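Beta-phenylalanine aminotransferase (Variovorax paradoxus, PDB 4AO9) probably transfers the amino group of beta-phenylalanine to a keto-acid acceptor, using pyridoxal-5'-phosphate as its cofactor. Local coordinates at residues T38-A43 and D85-A90; D91-Y96 and D412-P417; A268-A273 and F339-A344; C235-P240 and T372-L377. All coordinates share one frame; numbering follows the deposited sequence.

Contact 1: residues T38-A43 and D85-A90; sequences TDANPA and DGHRYA
Asp85 OD2 takes a bond from water 1 at 2.6 Å, and the same water donates to Asn41 OD1 at 2.8 Å. Ser44 N, just past residues 38-43, also bonds to Asp85 OD2. The other oxygen, Asp85 OD1, takes Ala43 N at 2.9 Å with an N-H...O angle of 162°. It uses its syn lone pair, the one on the side of OD2. The carboxylate also packs on carbon: Pro42 CD lies 3.2 Å from Asp85 OD1, and the methyl of Ala43 is close by. The carboxylate thus covers the first turn of helix 42-51. Asn41 holds the N-cap position there, but its side chain makes no capping bond. Asp85 comes instead from the loop of the beta hairpin between strands 80-83 and 88-91. With the carboxylate cut back to an alanine here, Ala43 N and Ser44 N would probably lose their acceptor and water 1 one of its anchors. Asn41 has other work. With CG beside the backbone N (chi1 -66°), its amide reaches toward His87, while ND2 bonds back to Phe37 O. Asn41 OD1 meets the edge of the His87 ring, 3.0 Å from His87 CE1, with amide and ring planes 68° apart. Ala40 O is also in the ring plane, 3.1 Å from His87 CE1. The ring is held from its ND1 by Asp83 OD2. Over one face, toward the rim, sits water 2, which donates to Tyr89 OH at 2.9 Å and is only weakly bonded to Asn41 ND2. Asp83 OD2 is hydrogen-bonded to Tyr89 OH too.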
loop_
_atom_site.group_PDB
_atom_site.type_symbol
_atom_site.label_atom_id
_atom_site.label_comp_id
_atom_site.label_asym_id
_atom_site.label_seq_id
_atom_site.Cartn_x
_atom_site.Cartn_y
_atom_site.Cartn_z
ATOM N N THR A 38 18.639 -28.299 3.302
ATOM C CA THR A 38 18.018 -28.514 4.611
ATOM C C THR A 38 19.064 -28.711 5.715
ATOM O O THR A 38 18.995 -28.065 6.756
ATOM C CB THR A 38 17.050 -29.718 4.571
ATOM O OG1 THR A 38 15.986 -29.442 3.653
ATOM C CG2 THR A 38 16.463 -30.011 5.949
ATOM N N ASP A 39 20.038 -29.590 5.470
ATOM C CA ASP A 39 21.053 -29.917 6.479
ATOM C C ASP A 39 21.925 -28.726 6.847
ATOM O O ASP A 39 22.351 -28.595 7.993
ATOM C CB ASP A 39 21.939 -31.076 6.011
ATOM C CG ASP A 39 21.182 -32.393 5.909
ATOM O OD1 ASP A 39 20.028 -32.465 6.383
ATOM O OD2 ASP A 39 21.751 -33.350 5.344
ATOM N N ALA A 40 22.153 -27.847 5.871
ATOM C CA ALA A 40 23.027 -26.692 6.046
ATOM C C ALA A 40 22.334 -25.504 6.704
ATOM O O ALA A 40 23.011 -24.575 7.148
ATOM C CB ALA A 40 23.603 -26.269 4.700
ATOM N N ASN A 41 21.003 -25.548 6.785
ATOM C CA ASN A 41 20.220 -24.397 7.266
ATOM C C ASN A 41 19.216 -24.719 8.385
ATOM O O ASN A 41 18.022 -24.402 8.278
ATOM C CB ASN A 41 19.560 -23.696 6.075
ATOM C CG ASN A 41 20.576 -23.058 5.168
ATOM O OD1 ASN A 41 21.158 -22.031 5.509
ATOM N ND2 ASN A 41 20.847 -23.696 4.031
ATOM N N PRO A 42 19.704 -25.321 9.493
ATOM C CA PRO A 42 18.757 -25.685 10.553
ATOM C C PRO A 42 18.078 -24.512 11.262
ATOM O O PRO A 42 16.917 -24.635 11.682
ATOM C CB PRO A 42 19.624 -26.474 11.549
ATOM C CG PRO A 42 21.025 -26.081 11.248
ATOM C CD PRO A 42 21.068 -25.814 9.785
ATOM N N ALA A 43 18.782 -23.395 11.407
ATOM C CA ALA A 43 18.193 -22.224 12.041
ATOM C C ALA A 43 17.062 -21.668 11.164
ATOM O O ALA A 43 15.996 -21.313 11.683
ATOM C CB ALA A 43 19.241 -21.167 12.328
ATOM N N ASP A 85 21.627 -18.933 9.494
ATOM C CA ASP A 85 22.706 -19.871 9.807
ATOM C C ASP A 85 24.103 -19.304 9.544
ATOM O O ASP A 85 25.107 -20.006 9.677
ATOM C CB ASP A 85 22.478 -21.182 9.058
ATOM C CG ASP A 85 21.294 -21.939 9.609
ATOM O OD1 ASP A 85 21.489 -22.717 10.574
ATOM O OD2 ASP A 85 20.170 -21.725 9.108
ATOM N N GLY A 86 24.158 -18.021 9.198
ATOM C CA GLY A 86 25.418 -17.305 9.079
ATOM C C GLY A 86 26.107 -17.345 7.737
ATOM O O GLY A 86 27.219 -16.829 7.606
ATOM N N HIS A 87 25.467 -17.942 6.731
ATOM C CA HIS A 87 26.019 -17.926 5.378
ATOM C C HIS A 87 25.980 -16.518 4.822
ATOM O O HIS A 87 24.959 -15.824 4.940
ATOM C CB HIS A 87 25.227 -18.832 4.439
ATOM C CG HIS A 87 25.144 -20.254 4.888
ATOM N ND1 HIS A 87 23.955 -20.850 5.235
ATOM C CD2 HIS A 87 26.099 -21.203 5.037
ATOM C CE1 HIS A 87 24.176 -22.104 5.586
ATOM N NE2 HIS A 87 25.470 -22.343 5.476
ATOM N N ARG A 88 27.096 -16.103 4.226
ATOM C CA ARG A 88 27.200 -14.796 3.580
ATOM C C ARG A 88 27.068 -14.961 2.075
ATOM O O ARG A 88 27.725 -15.808 1.476
ATOM C CB ARG A 88 28.544 -14.135 3.914
ATOM C CG ARG A 88 28.680 -12.711 3.379
ATOM C CD ARG A 88 30.145 -12.262 3.340
ATOM N NE ARG A 88 30.298 -10.988 2.636
ATOM C CZ ARG A 88 30.864 -9.894 3.144
ATOM N NH1 ARG A 88 31.376 -9.893 4.373
ATOM N NH2 ARG A 88 30.932 -8.791 2.405
ATOM N N TYR A 89 26.209 -14.139 1.477
ATOM C CA TYR A 89 25.981 -14.183 0.040
ATOM C C TYR A 89 26.175 -12.829 -0.612
ATOM O O TYR A 89 25.899 -11.783 -0.005
ATOM C CB TYR A 89 24.548 -14.605 -0.279
ATOM C CG TYR A 89 24.066 -15.857 0.393
ATOM C CD1 TYR A 89 24.311 -17.110 -0.170
ATOM C CD2 TYR A 89 23.341 -15.788 1.581
ATOM C CE1 TYR A 89 23.853 -18.265 0.440
ATOM C CE2 TYR A 89 22.884 -16.931 2.194
ATOM C CZ TYR A 89 23.139 -18.165 1.622
ATOM O OH TYR A 89 22.669 -19.294 2.243
ATOM N N ALA A 90 26.619 -12.853 -1.863
ATOM C CA ALA A 90 26.464 -11.696 -2.728
ATOM C C ALA A 90 25.023 -11.694 -3.214
ATOM O O ALA A 90 24.525 -12.711 -3.709
ATOM C CB ALA A 90 27.430 -11.766 -3.911
HETATM O O HOH W 1 19.847 -20.095 7.057
HETATM O O HOH W 2 23.156 -22.095 2.033
#

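Contact 2: residues D91-Y96 and D412-P417; sequences DFIAEY and DIYSSP
Asp91 and Tyr414 form a parallel bridge at the end of strand 88-91, next to the short edge strand 413-414. Phe92 N donates to Tyr414 O at 2.8 Å, and the donor N lies nearly along the C=O axis (C=O...N angle 167°). Past the bridge, Asp91 folds its own chain into an Asx turn. Asp91 OD1 accepts from Ile93 N and from Ala94 N, each at 2.9 Å. Both donors come from the same face of the carboxylate, Ala94 N on the syn side and Ile93 N from well above the plane. OD2 is bonded to His103. Without the carboxylate, as with an alanine here, the N-H groups of Ile93 and Ala94 would probably lose their acceptor, and His103 its partner. Ile93 packs with both branches. Ile93 CG2 touches Tyr414 CD2 at 3.6 Å. With CG1 anti to the backbone N (chi1 178°) and chi2 at 60°, Ile93 CD1 reaches Ser416 CB, 3.6 Å away. The same CD1 lies over the centre of the Tyr96 ring. Tyr96 OH comes to 3.4 Å from Ser416 CB. Phe92 CD1 rests on Ile413 CG2. Tyr414 OH bonds to Thr123 O of the second subunit. The side chain of Tyr96 lies about 6 Å from the cofactor, consistent with the active sites of class-III aminotransferases, which form where the two subunits of the dimer meet.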
loop_
_atom_site.group_PDB
_atom_site.type_symbol
_atom_site.label_atom_id
_atom_site.label_comp_id
_atom_site.label_asym_id
_atom_site.label_seq_id
_atom_site.Cartn_x
_atom_site.Cartn_y
_atom_site.Cartn_z
ATOM N N ASP A 91 24.366 -10.550 -3.043
ATOM C CA ASP A 91 22.947 -10.371 -3.367
ATOM C C ASP A 91 22.741 -9.995 -4.838
ATOM O O ASP A 91 23.084 -8.895 -5.254
ATOM C CB ASP A 91 22.390 -9.261 -2.476
ATOM C CG ASP A 91 20.952 -8.906 -2.801
ATOM O OD1 ASP A 91 20.259 -9.720 -3.443
ATOM O OD2 ASP A 91 20.534 -7.805 -2.403
ATOM N N PHE A 92 22.152 -10.915 -5.593
ATOM C CA PHE A 92 21.800 -10.688 -6.991
ATOM C C PHE A 92 20.296 -10.612 -7.238
ATOM O O PHE A 92 19.823 -10.873 -8.340
ATOM C CB PHE A 92 22.459 -11.753 -7.887
ATOM C CG PHE A 92 23.887 -11.451 -8.211
ATOM C CD1 PHE A 92 24.901 -11.759 -7.308
ATOM C CD2 PHE A 92 24.215 -10.809 -9.406
ATOM C CE1 PHE A 92 26.224 -11.455 -7.606
ATOM C CE2 PHE A 92 25.531 -10.512 -9.711
ATOM C CZ PHE A 92 26.535 -10.828 -8.806
ATOM N N ILE A 93 19.551 -10.224 -6.209
ATOM C CA ILE A 93 18.100 -10.033 -6.363
ATOM C C ILE A 93 17.614 -8.664 -5.827
ATOM O O ILE A 93 16.669 -8.081 -6.364
ATOM C CB ILE A 93 17.302 -11.274 -5.821
ATOM C CG1 ILE A 93 15.787 -11.074 -5.923
ATOM C CG2 ILE A 93 17.712 -11.602 -4.392
ATOM C CD1 ILE A 93 15.271 -10.839 -7.355
ATOM N N ALA A 94 18.243 -8.154 -4.774
ATOM C CA ALA A 94 18.056 -6.757 -4.348
ATOM C C ALA A 94 16.594 -6.301 -4.281
ATOM O O ALA A 94 16.191 -5.340 -4.953
ATOM C CB ALA A 94 18.904 -5.815 -5.240
ATOM N N GLU A 95 15.819 -7.017 -3.465
ATOM C CA GLU A 95 14.411 -6.718 -3.199
ATOM C C GLU A 95 13.597 -6.546 -4.481
ATOM O O GLU A 95 12.756 -5.653 -4.594
ATOM C CB GLU A 95 14.286 -5.527 -2.243
ATOM C CG GLU A 95 12.970 -5.501 -1.448
ATOM C CD GLU A 95 12.812 -6.696 -0.536
ATOM O OE1 GLU A 95 12.309 -7.740 -0.986
ATOM O OE2 GLU A 95 13.180 -6.592 0.647
ATOM N N TYR A 96 13.865 -7.419 -5.448
ATOM C CA TYR A 96 13.088 -7.463 -6.685
ATOM C C TYR A 96 13.074 -6.096 -7.368
ATOM O O TYR A 96 12.051 -5.655 -7.879
ATOM C CB TYR A 96 11.669 -8.038 -6.430
ATOM C CG TYR A 96 11.731 -9.544 -6.246
ATOM C CD1 TYR A 96 12.107 -10.109 -5.021
ATOM C CD2 TYR A 96 11.491 -10.400 -7.316
ATOM C CE1 TYR A 96 12.217 -11.500 -4.869
ATOM C CE2 TYR A 96 11.586 -11.779 -7.167
ATOM C CZ TYR A 96 11.950 -12.318 -5.947
ATOM O OH TYR A 96 12.060 -13.681 -5.817
ATOM N N ASP A 412 27.785 -19.071 -2.905
ATOM C CA ASP A 412 27.712 -17.822 -2.124
ATOM C C ASP A 412 26.983 -16.690 -2.860
ATOM O O ASP A 412 27.338 -15.519 -2.735
ATOM C CB ASP A 412 29.111 -17.371 -1.667
ATOM C CG ASP A 412 29.908 -18.497 -1.029
ATOM O OD1 ASP A 412 29.339 -19.228 -0.198
ATOM O OD2 ASP A 412 31.091 -18.664 -1.395
ATOM N N ILE A 413 25.960 -17.062 -3.622
ATOM C CA ILE A 413 25.160 -16.095 -4.371
ATOM C C ILE A 413 23.692 -16.265 -3.997
ATOM O O ILE A 413 23.135 -17.351 -4.096
ATOM C CB ILE A 413 25.381 -16.246 -5.903
ATOM C CG1 ILE A 413 26.782 -15.734 -6.277
ATOM C CG2 ILE A 413 24.279 -15.520 -6.692
ATOM C CD1 ILE A 413 27.318 -16.219 -7.611
ATOM N N TYR A 414 23.076 -15.169 -3.560
ATOM C CA TYR A 414 21.655 -15.158 -3.236
ATOM C C TYR A 414 20.895 -14.567 -4.408
ATOM O O TYR A 414 21.091 -13.410 -4.765
ATOM C CB TYR A 414 21.413 -14.339 -1.975
ATOM C CG TYR A 414 19.999 -14.394 -1.441
ATOM C CD1 TYR A 414 19.527 -15.530 -0.791
ATOM C CD2 TYR A 414 19.145 -13.296 -1.559
ATOM C CE1 TYR A 414 18.244 -15.586 -0.281
ATOM C CE2 TYR A 414 17.862 -13.334 -1.044
ATOM C CZ TYR A 414 17.413 -14.490 -0.418
ATOM O OH TYR A 414 16.133 -14.550 0.108
ATOM N N SER A 415 20.053 -15.398 -5.001
ATOM C CA SER A 415 19.306 -15.048 -6.193
ATOM C C SER A 415 17.826 -15.282 -5.936
ATOM O O SER A 415 17.422 -15.605 -4.820
ATOM C CB SER A 415 19.769 -15.926 -7.362
ATOM O OG SER A 415 19.430 -17.294 -7.146
ATOM N N SER A 416 17.015 -15.117 -6.970
ATOM C CA SER A 416 15.601 -15.454 -6.873
ATOM C C SER A 416 15.328 -16.855 -7.427
ATOM O O SER A 416 15.955 -17.287 -8.407
ATOM C CB SER A 416 14.773 -14.434 -7.636
ATOM O OG SER A 416 15.174 -14.416 -8.983
ATOM N N PRO A 417 14.365 -17.571 -6.818
ATOM C CA PRO A 417 13.968 -18.865 -7.364
ATOM C C PRO A 417 13.606 -18.802 -8.851
ATOM O O PRO A 417 13.904 -19.746 -9.588
ATOM C CB PRO A 417 12.743 -19.230 -6.529
ATOM C CG PRO A 417 13.033 -18.611 -5.193
ATOM C CD PRO A 417 13.720 -17.305 -5.514
#

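Contact 3: residues A268-A273 and F339-A344; sequences APHGLA and FTPEAA
The Pro269 ring overlaps the first residue of helix 341-365, Pro341, with Pro269 CB against Pro341 CB at 3.9 Å. The two prolines meet in a reciprocal way. Pro269 CB lies 3.4 Å from Pro341 O, and Pro341 CB lies 3.4 Å from Pro269 O. Pro269 CA also points a hydrogen at Pro341 O, a CA-H...O contact of 3.4 Å with an angle of 128° at the hydrogen. Pro269 CA and Pro341 CA are only 3.9 Å apart, so the backbones themselves are in contact. One turn further along the helix, Ala344 CB faces Ala268 O at 3.8 Å. His270 adds a looser touch, CE1 to Pro341 CG, while its ND1 is bonded to Arg139 O. Each side is shaped by its own bonds. Residues 268-271 form a type I beta turn, closed by Gly271 N to Ala268 O. Gly271 then stands at the N-cap of helix 272-276. On the other side Thr340 is the N-cap. Thr340 OG1 sits between the backbone N and the carbonyl carbon (chi1 57°), where it accepts from Ala343 N at 3.0 Å. Arg139, at the end of helix 129-139, packs on Pro341 and Ala344, and its NH1 bonds to Phe339 O. The contact thus joins a turn and a helix start beside a third helix. Neither proline has a backbone N-H to offer, and the fit rests mainly on apolar carbon, on carbons set against carbonyl oxygens and on one CA-H...O contact. Shape and close approach probably count for more here than polar pairing.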
loop_
_atom_site.group_PDB
_atom_site.type_symbol
_atom_site.label_atom_id
_atom_site.label_comp_id
_atom_site.label_asym_id
_atom_site.label_seq_id
_atom_site.Cartn_x
_atom_site.Cartn_y
_atom_site.Cartn_z
ATOM N N ALA A 268 17.048 3.218 -17.665
ATOM C CA ALA A 268 17.754 4.232 -18.427
ATOM C C ALA A 268 17.691 5.496 -17.591
ATOM O O ALA A 268 16.898 5.553 -16.646
ATOM C CB ALA A 268 17.096 4.436 -19.795
ATOM N N PRO A 269 18.516 6.512 -17.916
ATOM C CA PRO A 269 18.547 7.742 -17.114
ATOM C C PRO A 269 17.163 8.355 -16.861
ATOM O O PRO A 269 16.909 8.882 -15.775
ATOM C CB PRO A 269 19.431 8.670 -17.952
ATOM C CG PRO A 269 20.382 7.723 -18.607
ATOM C CD PRO A 269 19.545 6.537 -18.979
ATOM N N HIS A 270 16.273 8.253 -17.843
ATOM C CA HIS A 270 14.925 8.780 -17.704
ATOM C C HIS A 270 13.846 7.719 -17.939
ATOM O O HIS A 270 12.720 8.023 -18.340
ATOM C CB HIS A 270 14.763 10.012 -18.590
ATOM C CG HIS A 270 15.756 11.078 -18.261
ATOM N ND1 HIS A 270 15.615 11.905 -17.168
ATOM C CD2 HIS A 270 16.949 11.394 -18.823
ATOM C CE1 HIS A 270 16.657 12.713 -17.092
ATOM N NE2 HIS A 270 17.487 12.415 -18.076
ATOM N N GLY A 271 14.212 6.470 -17.666
ATOM C CA GLY A 271 13.281 5.352 -17.796
ATOM C C GLY A 271 13.203 4.789 -19.204
ATOM O O GLY A 271 13.615 5.426 -20.180
ATOM N N LEU A 272 12.638 3.596 -19.310
ATOM C CA LEU A 272 12.593 2.885 -20.582
ATOM C C LEU A 272 11.712 3.558 -21.637
ATOM O O LEU A 272 12.123 3.673 -22.784
ATOM C CB LEU A 272 12.196 1.422 -20.371
ATOM C CG LEU A 272 12.349 0.511 -21.599
ATOM C CD1 LEU A 272 13.751 0.555 -22.176
ATOM C CD2 LEU A 272 11.961 -0.910 -21.249
ATOM N N ALA A 273 10.521 4.020 -21.266
ATOM C CA ALA A 273 9.625 4.626 -22.256
ATOM C C ALA A 273 10.274 5.827 -22.940
ATOM O O ALA A 273 10.176 5.969 -24.164
ATOM C CB ALA A 273 8.292 5.007 -21.626
ATOM N N PHE A 339 21.191 7.004 -6.815
ATOM C CA PHE A 339 20.685 6.501 -8.084
ATOM C C PHE A 339 20.198 7.638 -8.957
ATOM O O PHE A 339 18.999 7.780 -9.235
ATOM C CB PHE A 339 19.591 5.454 -7.872
ATOM C CG PHE A 339 19.319 4.608 -9.095
ATOM C CD1 PHE A 339 20.314 3.794 -9.629
ATOM C CD2 PHE A 339 18.071 4.629 -9.712
ATOM C CE1 PHE A 339 20.071 3.006 -10.752
ATOM C CE2 PHE A 339 17.819 3.847 -10.837
ATOM C CZ PHE A 339 18.823 3.029 -11.357
ATOM N N THR A 340 21.158 8.455 -9.379
ATOM C CA THR A 340 20.920 9.580 -10.268
ATOM C C THR A 340 20.644 9.064 -11.679
ATOM O O THR A 340 20.836 7.877 -11.947
ATOM C CB THR A 340 22.186 10.449 -10.322
ATOM O OG1 THR A 340 23.289 9.632 -10.749
ATOM C CG2 THR A 340 22.485 11.032 -8.942
ATOM N N PRO A 341 20.175 9.943 -12.590
ATOM C CA PRO A 341 20.015 9.482 -13.965
ATOM C C PRO A 341 21.327 8.922 -14.530
ATOM O O PRO A 341 21.325 7.891 -15.216
ATOM C CB PRO A 341 19.588 10.754 -14.699
ATOM C CG PRO A 341 18.817 11.516 -13.651
ATOM C CD PRO A 341 19.605 11.292 -12.389
ATOM N N GLU A 342 22.441 9.576 -14.210
ATOM C CA GLU A 342 23.757 9.115 -14.651
ATOM C C GLU A 342 24.092 7.717 -14.124
ATOM O O GLU A 342 24.579 6.863 -14.868
ATOM C CB GLU A 342 24.833 10.124 -14.240
ATOM C CG GLU A 342 24.765 11.465 -14.984
ATOM C CD GLU A 342 23.622 12.402 -14.549
ATOM O OE1 GLU A 342 23.031 12.236 -13.453
ATOM O OE2 GLU A 342 23.321 13.335 -15.331
ATOM N N ALA A 343 23.815 7.485 -12.840
ATOM C CA ALA A 343 24.021 6.178 -12.225
ATOM C C ALA A 343 23.153 5.094 -12.855
ATOM O O ALA A 343 23.591 3.949 -12.999
ATOM C CB ALA A 343 23.772 6.260 -10.740
ATOM N N ALA A 344 21.918 5.448 -13.219
ATOM C CA ALA A 344 21.032 4.505 -13.882
ATOM C C ALA A 344 21.614 4.061 -15.226
ATOM O O ALA A 344 21.582 2.871 -15.554
ATOM C CB ALA A 344 19.630 5.102 -14.051
#

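Contact 4: residues C235-P240 and T372-L377; sequences CIPGQP and TGIGSL
Cys235 lies against the start of the 372-377 hairpin. Cys235 CB is 3.4 Å from Thr372 O, and Cys235 SG reaches Leu377 CB at 4.3 Å. SG stands anti to the carbonyl carbon (chi1 -65°), which turns it to the Leu377 side. Cys235 O meets Thr372 OG1 at 3.1 Å. The same hydroxyl has its stronger polar partner in Gly234 O, just before the segment. Gly373 CA adds a CA-H...O contact of 3.4 Å to Cys235 O. Gly373 has no room for a side chain: a CB would run into Leu377 O. Further along, Pro237 CG lies 4.0 Å from Ile374 CG1, the two side chains running alongside with opposed directions. The next shell sets these positions. Ile374 and Leu377 bond to each other twice through their backbones, Ile374 N to Leu377 O and Leu377 N to Ile374 O, each at 3.1 Å. Gly375 and Ser376 make the corner. Met229 packs on Cys235, Ile374 and Leu377. The pairing of strands 229-230 and 236-237 has a G1 beta bulge, Cys235 and Ile236 facing Gln230; it packs against a beta hairpin closed by a type II' turn.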
loop_
_atom_site.group_PDB
_atom_site.type_symbol
_atom_site.label_atom_id
_atom_site.label_comp_id
_atom_site.label_asym_id
_atom_site.label_seq_id
_atom_site.Cartn_x
_atom_site.Cartn_y
_atom_site.Cartn_z
ATOM N N CYS A 235 11.553 -10.852 -17.558
ATOM C CA CYS A 235 12.368 -9.822 -18.236
ATOM C C CYS A 235 12.290 -9.961 -19.759
ATOM O O CYS A 235 13.295 -10.209 -20.441
ATOM C CB CYS A 235 13.824 -9.847 -17.759
ATOM S SG CYS A 235 14.002 -9.423 -16.033
ATOM N N ILE A 236 11.074 -9.787 -20.269
ATOM C CA ILE A 236 10.772 -9.916 -21.690
ATOM C C ILE A 236 10.580 -8.518 -22.288
ATOM O O ILE A 236 9.563 -7.871 -22.041
ATOM C CB ILE A 236 9.490 -10.754 -21.911
ATOM C CG1 ILE A 236 9.576 -12.091 -21.164
ATOM C CG2 ILE A 236 9.240 -10.944 -23.411
ATOM C CD1 ILE A 236 8.372 -13.003 -21.353
ATOM N N PRO A 237 11.559 -8.028 -23.068
ATOM C CA PRO A 237 11.427 -6.706 -23.677
ATOM C C PRO A 237 10.231 -6.598 -24.611
ATOM O O PRO A 237 9.976 -7.503 -25.421
ATOM C CB PRO A 237 12.739 -6.553 -24.467
ATOM C CG PRO A 237 13.687 -7.425 -23.722
ATOM C CD PRO A 237 12.874 -8.623 -23.367
ATOM N N GLY A 238 9.492 -5.498 -24.477
ATOM C CA GLY A 238 8.457 -5.147 -25.449
ATOM C C GLY A 238 9.144 -4.666 -26.705
ATOM O O GLY A 238 10.038 -3.814 -26.655
ATOM N N GLN A 239 8.722 -5.217 -27.832
ATOM C CA GLN A 239 9.335 -4.857 -29.110
ATOM C C GLN A 239 8.819 -3.501 -29.589
ATOM O O GLN A 239 7.656 -3.175 -29.365
ATOM C CB GLN A 239 9.086 -5.957 -30.140
ATOM C CG GLN A 239 9.704 -7.303 -29.750
ATOM C CD GLN A 239 11.211 -7.223 -29.483
ATOM O OE1 GLN A 239 11.679 -7.499 -28.371
ATOM N NE2 GLN A 239 11.966 -6.831 -30.495
ATOM N N PRO A 240 9.684 -2.689 -30.232
ATOM C CA PRO A 240 9.278 -1.376 -30.753
ATOM C C PRO A 240 7.987 -1.384 -31.581
ATOM O O PRO A 240 7.124 -0.520 -31.371
ATOM C CB PRO A 240 10.470 -0.972 -31.625
ATOM C CG PRO A 240 11.633 -1.587 -30.926
ATOM C CD PRO A 240 11.141 -2.899 -30.359
ATOM N N THR A 372 17.421 -13.200 -20.625
ATOM C CA THR A 372 16.677 -12.144 -21.312
ATOM C C THR A 372 16.620 -10.894 -20.441
ATOM O O THR A 372 16.724 -10.988 -19.219
ATOM C CB THR A 372 15.236 -12.595 -21.680
ATOM O OG1 THR A 372 14.534 -13.034 -20.508
ATOM C CG2 THR A 372 15.276 -13.739 -22.683
ATOM N N GLY A 373 16.469 -9.734 -21.064
ATOM C CA GLY A 373 16.252 -8.502 -20.313
ATOM C C GLY A 373 16.902 -7.287 -20.929
ATOM O O GLY A 373 17.248 -7.289 -22.121
ATOM N N ILE A 374 17.044 -6.247 -20.111
ATOM C CA ILE A 374 17.578 -4.952 -20.524
ATOM C C ILE A 374 18.406 -4.399 -19.382
ATOM O O ILE A 374 17.991 -4.457 -18.217
ATOM C CB ILE A 374 16.441 -3.928 -20.814
ATOM C CG1 ILE A 374 15.532 -4.408 -21.951
ATOM C CG2 ILE A 374 17.031 -2.544 -21.144
ATOM C CD1 ILE A 374 14.234 -3.606 -22.098
ATOM N N GLY A 375 19.587 -3.880 -19.692
ATOM C CA GLY A 375 20.367 -3.159 -18.688
ATOM C C GLY A 375 20.630 -3.966 -17.432
ATOM O O GLY A 375 21.127 -5.084 -17.497
ATOM N N SER A 376 20.230 -3.421 -16.284
ATOM C CA SER A 376 20.586 -4.008 -14.987
ATOM C C SER A 376 19.626 -5.107 -14.504
ATOM O O SER A 376 19.758 -5.597 -13.379
ATOM C CB SER A 376 20.704 -2.902 -13.936
ATOM O OG SER A 376 19.489 -2.161 -13.866
ATOM N N LEU A 377 18.684 -5.495 -15.367
ATOM C CA LEU A 377 17.690 -6.527 -15.054
ATOM C C LEU A 377 17.728 -7.639 -16.089
ATOM O O LEU A 377 17.641 -7.384 -17.289
ATOM C CB LEU A 377 16.285 -5.929 -15.022
ATOM C CG LEU A 377 16.064 -4.711 -14.116
ATOM C CD1 LEU A 377 14.621 -4.218 -14.265
ATOM C CD2 LEU A 377 16.401 -5.053 -12.675
#

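In the fold
Contacts 1 and 2 share a sheet and touch. Ala90 N to Asp412 O and Ala90 O to Tyr414 N, each 2.9 Å, are probable hydrogen bonds between strands 88-91 and 413-414. Their centres are 14 Å apart. Contacts 3 and 4 form a second pair, with centres 15 Å apart. They meet where Leu272 CD2 packs on Ile374 CD1 at 3.6 Å, and helix 341-365 leads along the chain into strand 370-374. Contacts 2 and 4 come within about 6 Å at their nearest atoms. Both approach the cofactor, the side chain of Tyr96 to about 6 Å and the side chain of Leu377 to about 8 Å. The centre of contact 1 lies about 26 Å from the centre of the chain, the farthest of the four.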